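Local coordinates for uncharacterized protein (Sinorhizobium meliloti, PDB 3U5R), which is of unknown function but, as a member of the AhpC/TSA family with a thioredoxin-type fold, may act as an antioxidant oxidoreductase, at residues V64-N69 against I98-A103; A142-F147 against C201-T206. All blocks are in the same frame, centred on the assembly; numbering follows the deposited sequence.

Contact 1 (V64-N69 against I98-A103); sequences VAFISN and INSNDA
F66 and I98 pair across neighbouring parallel strands, and I98 supplies both backbone bonds: its N donates to A65 O at 2.8 Å, and its O accepts from I67 N at 3.0 Å, the donor tilted out of the carbonyl plane. The same carbonyl also receives a CA-H...O contact from F66. The F66 and I98 side chains leave the same face of the sheet and lie alongside one another. With CG1 anti to the carbonyl carbon (chi1 -64°), I98 sends CD1 onto V64 CG1, 3.7 Å away, while its CG2 sits 4.0 Å from F66 CE1. S100 OG comes to the rim of the F66 ring, in its plane and 3.6 Å from CD1, with its hydrogen bond going to D130.

Beyond this pair direct backbone bonding gives way to water. A water molecule donates to I67 O (2.7 Å) and accepts from S100 N (2.8 Å), bridging the two segments as they leave the sheet. N99, its CG anti to the backbone N (chi1 -176°), then closes an Asx turn, OD1 taking the N-H of N101 at 3.1 Å. K129 gives that oxygen a second donor, and ND2, packed against S68 CA, bonds E109. E109 in turn also holds the S68 hydroxyl and the backbone of N69, which makes it the second-shell tie between both loops. A leucine in place of N99 is likely to leave N101 N and K129 without their acceptor and E109 without the ND2 donor, and to free the turn to shift. The arrangement illustrates the beta-alpha-beta crossover: parallel strands 61-66 and 93-99, neighbours in the central thioredoxin-type sheet, are joined through helices 72-75 and 78-88, and the polar network reaches C71 through S68 OG.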
# COMPACT_ATOMS: atom_id res chain seq x y z
N VAL A 64 4.25 -1.43 -1.93
CA VAL A 64 3.59 -0.25 -2.43
C VAL A 64 2.13 -0.46 -2.07
O VAL A 64 1.53 -1.48 -2.47
CB VAL A 64 3.74 -0.09 -3.94
CG1 VAL A 64 2.98 1.21 -4.42
CG2 VAL A 64 5.23 -0.01 -4.33
N ALA A 65 1.54 0.49 -1.33
CA ALA A 65 0.20 0.29 -0.78
C ALA A 65 -0.68 1.40 -1.14
O ALA A 65 -0.36 2.58 -0.80
CB ALA A 65 0.30 0.17 0.84
N PHE A 66 -1.75 1.14 -1.87
CA PHE A 66 -2.69 2.22 -2.20
C PHE A 66 -3.75 2.28 -1.11
O PHE A 66 -4.50 1.33 -0.91
CB PHE A 66 -3.34 1.99 -3.58
CG PHE A 66 -2.35 2.09 -4.69
CD1 PHE A 66 -2.19 3.27 -5.40
CD2 PHE A 66 -1.49 1.03 -4.94
CE1 PHE A 66 -1.22 3.38 -6.39
CE2 PHE A 66 -0.50 1.14 -5.94
CZ PHE A 66 -0.39 2.30 -6.67
N ILE A 67 -3.80 3.38 -0.37
CA ILE A 67 -4.72 3.48 0.73
C ILE A 67 -5.55 4.79 0.63
O ILE A 67 -5.52 5.47 -0.39
CB ILE A 67 -3.98 3.36 2.09
CG1 ILE A 67 -2.92 4.45 2.26
CG2 ILE A 67 -3.31 2.04 2.21
CD1 ILE A 67 -2.37 4.43 3.68
N SER A 68 -6.23 5.15 1.71
CA SER A 68 -7.17 6.23 1.72
C SER A 68 -7.22 6.73 3.21
O SER A 68 -6.80 6.00 4.13
CB SER A 68 -8.56 5.70 1.28
OG SER A 68 -9.62 6.46 1.87
N ASN A 69 -7.64 7.97 3.41
CA ASN A 69 -7.81 8.51 4.75
C ASN A 69 -9.16 8.16 5.41
O ASN A 69 -9.27 8.29 6.64
CB ASN A 69 -7.67 10.06 4.72
CG ASN A 69 -6.26 10.49 4.29
OD1 ASN A 69 -5.27 9.75 4.55
ND2 ASN A 69 -6.17 11.60 3.58
N ILE A 98 0.32 5.31 -0.95
CA ILE A 98 -0.07 6.27 -1.98
C ILE A 98 -1.59 6.50 -1.88
O ILE A 98 -2.36 5.55 -1.79
CB ILE A 98 0.27 5.75 -3.42
CG1 ILE A 98 1.80 5.61 -3.57
CG2 ILE A 98 -0.29 6.74 -4.50
CD1 ILE A 98 2.21 4.79 -4.85
N ASN A 99 -2.01 7.74 -1.87
CA ASN A 99 -3.42 8.04 -1.86
C ASN A 99 -3.71 8.58 -3.25
O ASN A 99 -3.26 9.71 -3.58
CB ASN A 99 -3.70 9.11 -0.80
CG ASN A 99 -5.14 9.41 -0.66
OD1 ASN A 99 -5.86 9.59 -1.67
ND2 ASN A 99 -5.61 9.42 0.60
N SER A 100 -4.41 7.81 -4.08
CA SER A 100 -4.73 8.27 -5.45
C SER A 100 -6.14 8.77 -5.59
O SER A 100 -6.56 9.04 -6.71
CB SER A 100 -4.58 7.15 -6.48
OG SER A 100 -3.33 6.58 -6.32
N ASN A 101 -6.86 8.92 -4.48
CA ASN A 101 -8.25 9.27 -4.56
C ASN A 101 -8.48 10.77 -4.95
O ASN A 101 -7.76 11.67 -4.49
CB ASN A 101 -8.96 8.94 -3.25
CG ASN A 101 -9.29 7.45 -3.09
OD1 ASN A 101 -9.79 7.05 -2.05
ND2 ASN A 101 -9.03 6.65 -4.09
N ASP A 102 -9.51 11.00 -5.75
CA ASP A 102 -9.79 12.35 -6.25
C ASP A 102 -10.23 13.28 -5.10
O ASP A 102 -11.30 13.09 -4.47
CB ASP A 102 -10.85 12.23 -7.32
CG ASP A 102 -11.46 13.58 -7.74
OD1 ASP A 102 -11.11 14.67 -7.22
OD2 ASP A 102 -12.36 13.50 -8.63
N ALA A 103 -9.39 14.27 -4.78
CA ALA A 103 -9.59 14.97 -3.54
C ALA A 103 -10.55 16.17 -3.72
O ALA A 103 -10.94 16.79 -2.72
CB ALA A 103 -8.28 15.39 -2.95
O HOH W 1 -5.52 5.50 -3.08

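Contact 2 (A142-F147 against C201-T206); sequences ACTPDF and CNIKWT
T144 and C201 form a hydrogen-bonded antiparallel pair, T144 N donating to C201 O at 2.9 Å, and C143 with N202 follows as a non-hydrogen-bonded pair whose side chains diverge. Here the fit is close: C143 CB lies 3.4 Å from C201 O, and I203 CG1 presses on the A142 carbonyl, 3.6 Å from its carbon. I203 N reaches A142 O at 3.1 Å from above the carbonyl plane, about 42° out of it.

Toward the partly exposed side the contact is looser and waters do the joining. One, a second donor to A142 O, links that oxygen to the indole NE1 of W205, whose ring is covered on one face by I203 CG2, 3.6 Å above its centre. Another bridges T144 OG1 and N202 O, and K204 NZ folds back to grip both N202 O and OD1.

T144 and C201, whose side chains leave the same face, both touch C71. T144 is followed by a cis peptide bond to P145, a cis-proline loop between strands 143-144 and 146-150 that is a hallmark of the thioredoxin fold, where it characteristically borders the redox site.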
# COMPACT_ATOMS: atom_id res chain seq x y z
N ALA A 142 -7.00 -1.03 -7.92
CA ALA A 142 -8.45 -0.93 -8.12
C ALA A 142 -9.21 -0.47 -6.85
O ALA A 142 -10.27 0.10 -6.96
CB ALA A 142 -9.05 -2.27 -8.56
N CYS A 143 -8.66 -0.72 -5.67
CA CYS A 143 -9.37 -0.40 -4.43
C CYS A 143 -8.40 0.01 -3.32
O CYS A 143 -7.14 -0.06 -3.48
CB CYS A 143 -10.12 -1.67 -3.99
SG CYS A 143 -9.01 -3.07 -3.63
N THR A 144 -8.93 0.43 -2.18
CA THR A 144 -8.05 0.77 -1.05
C THR A 144 -8.53 -0.15 0.06
O THR A 144 -9.73 -0.15 0.34
CB THR A 144 -8.21 2.27 -0.63
OG1 THR A 144 -9.58 2.50 -0.29
CG2 THR A 144 -7.77 3.25 -1.83
N PRO A 145 -7.63 -0.88 0.73
CA PRO A 145 -6.21 -0.90 0.52
C PRO A 145 -5.88 -1.89 -0.59
O PRO A 145 -6.57 -2.92 -0.72
CB PRO A 145 -5.68 -1.47 1.80
CG PRO A 145 -6.78 -2.48 2.26
CD PRO A 145 -8.07 -1.85 1.76
N ASP A 146 -4.83 -1.62 -1.37
CA ASP A 146 -4.36 -2.56 -2.42
C ASP A 146 -2.86 -2.72 -2.23
O ASP A 146 -2.12 -1.73 -2.32
CB ASP A 146 -4.65 -1.97 -3.82
CG ASP A 146 -4.89 -3.05 -4.87
OD1 ASP A 146 -4.44 -4.20 -4.65
OD2 ASP A 146 -5.56 -2.73 -5.87
N PHE A 147 -2.40 -3.91 -1.83
CA PHE A 147 -1.00 -4.11 -1.48
C PHE A 147 -0.21 -4.85 -2.55
O PHE A 147 -0.63 -5.94 -2.99
CB PHE A 147 -0.92 -4.97 -0.21
CG PHE A 147 -1.58 -4.32 1.01
CD1 PHE A 147 -0.88 -3.35 1.75
CD2 PHE A 147 -2.87 -4.71 1.44
CE1 PHE A 147 -1.46 -2.76 2.89
CE2 PHE A 147 -3.45 -4.11 2.59
CZ PHE A 147 -2.73 -3.12 3.30
N CYS A 201 -12.96 0.02 -0.72
CA CYS A 201 -13.59 1.01 -1.52
C CYS A 201 -12.86 1.14 -2.83
O CYS A 201 -11.62 1.17 -2.84
CB CYS A 201 -13.50 2.32 -0.77
SG CYS A 201 -14.58 2.21 0.78
N ASN A 202 -13.59 1.28 -3.95
CA ASN A 202 -12.92 1.59 -5.21
C ASN A 202 -12.08 2.85 -5.03
O ASN A 202 -12.44 3.79 -4.28
CB ASN A 202 -13.86 1.72 -6.43
CG ASN A 202 -14.86 2.88 -6.28
OD1 ASN A 202 -15.54 2.98 -5.27
ND2 ASN A 202 -14.91 3.79 -7.28
N ILE A 203 -10.93 2.86 -5.71
CA ILE A 203 -10.21 4.09 -5.98
C ILE A 203 -11.16 5.10 -6.58
O ILE A 203 -11.90 4.83 -7.54
CB ILE A 203 -8.95 3.81 -6.89
CG1 ILE A 203 -8.04 2.83 -6.11
CG2 ILE A 203 -8.25 5.16 -7.36
CD1 ILE A 203 -6.60 2.97 -6.16
N LYS A 204 -11.15 6.32 -6.05
CA LYS A 204 -12.07 7.31 -6.57
C LYS A 204 -11.45 8.04 -7.75
O LYS A 204 -10.86 9.11 -7.59
CB LYS A 204 -12.44 8.26 -5.42
CG LYS A 204 -13.05 7.50 -4.23
CD LYS A 204 -14.31 6.76 -4.71
CE LYS A 204 -15.22 6.26 -3.57
NZ LYS A 204 -14.93 4.84 -3.18
N TRP A 205 -11.57 7.43 -8.93
CA TRP A 205 -11.05 7.97 -10.19
C TRP A 205 -11.74 9.32 -10.45
O TRP A 205 -12.94 9.47 -10.19
CB TRP A 205 -11.41 7.01 -11.32
CG TRP A 205 -10.88 5.66 -11.02
CD1 TRP A 205 -11.59 4.56 -10.66
CD2 TRP A 205 -9.48 5.27 -11.02
NE1 TRP A 205 -10.72 3.48 -10.44
CE2 TRP A 205 -9.42 3.91 -10.67
CE3 TRP A 205 -8.28 5.96 -11.27
CZ2 TRP A 205 -8.21 3.21 -10.55
CZ3 TRP A 205 -7.05 5.24 -11.18
CH2 TRP A 205 -7.05 3.89 -10.82
N THR A 206 -10.97 10.31 -10.89
CA THR A 206 -11.54 11.60 -11.34
C THR A 206 -12.42 11.30 -12.57
O THR A 206 -12.04 10.46 -13.38
CB THR A 206 -10.43 12.56 -11.73
OG1 THR A 206 -9.81 12.06 -12.92
CG2 THR A 206 -9.38 12.59 -10.69
O HOH W 2 -11.13 0.83 -9.38
O HOH W 3 -11.14 4.58 -1.91

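How the contacts relate
From the N terminus, past three short strands, the chain reaches strand 61-66, and contact 1 closes when strand 93-99 returns beside it after 28 residues, just over half of them helical. Contact 2 opens only later and closes a longer loop of 53 residues, so the two lie in series, neither nested nor crossed. Contact 1 belongs to the five-stranded mixed sheet; contact 2 pairs strand 143-144 with 199-202 in a small antiparallel sheet, while its residues 146-147 already run in the larger one. F66 N approaches D146 O at 2.9 Å, a probable hydrogen bond within the central sheet; another, D102 N to K204 O at 3.0 Å, ties segment 201-206 to the loop after strand 93-99.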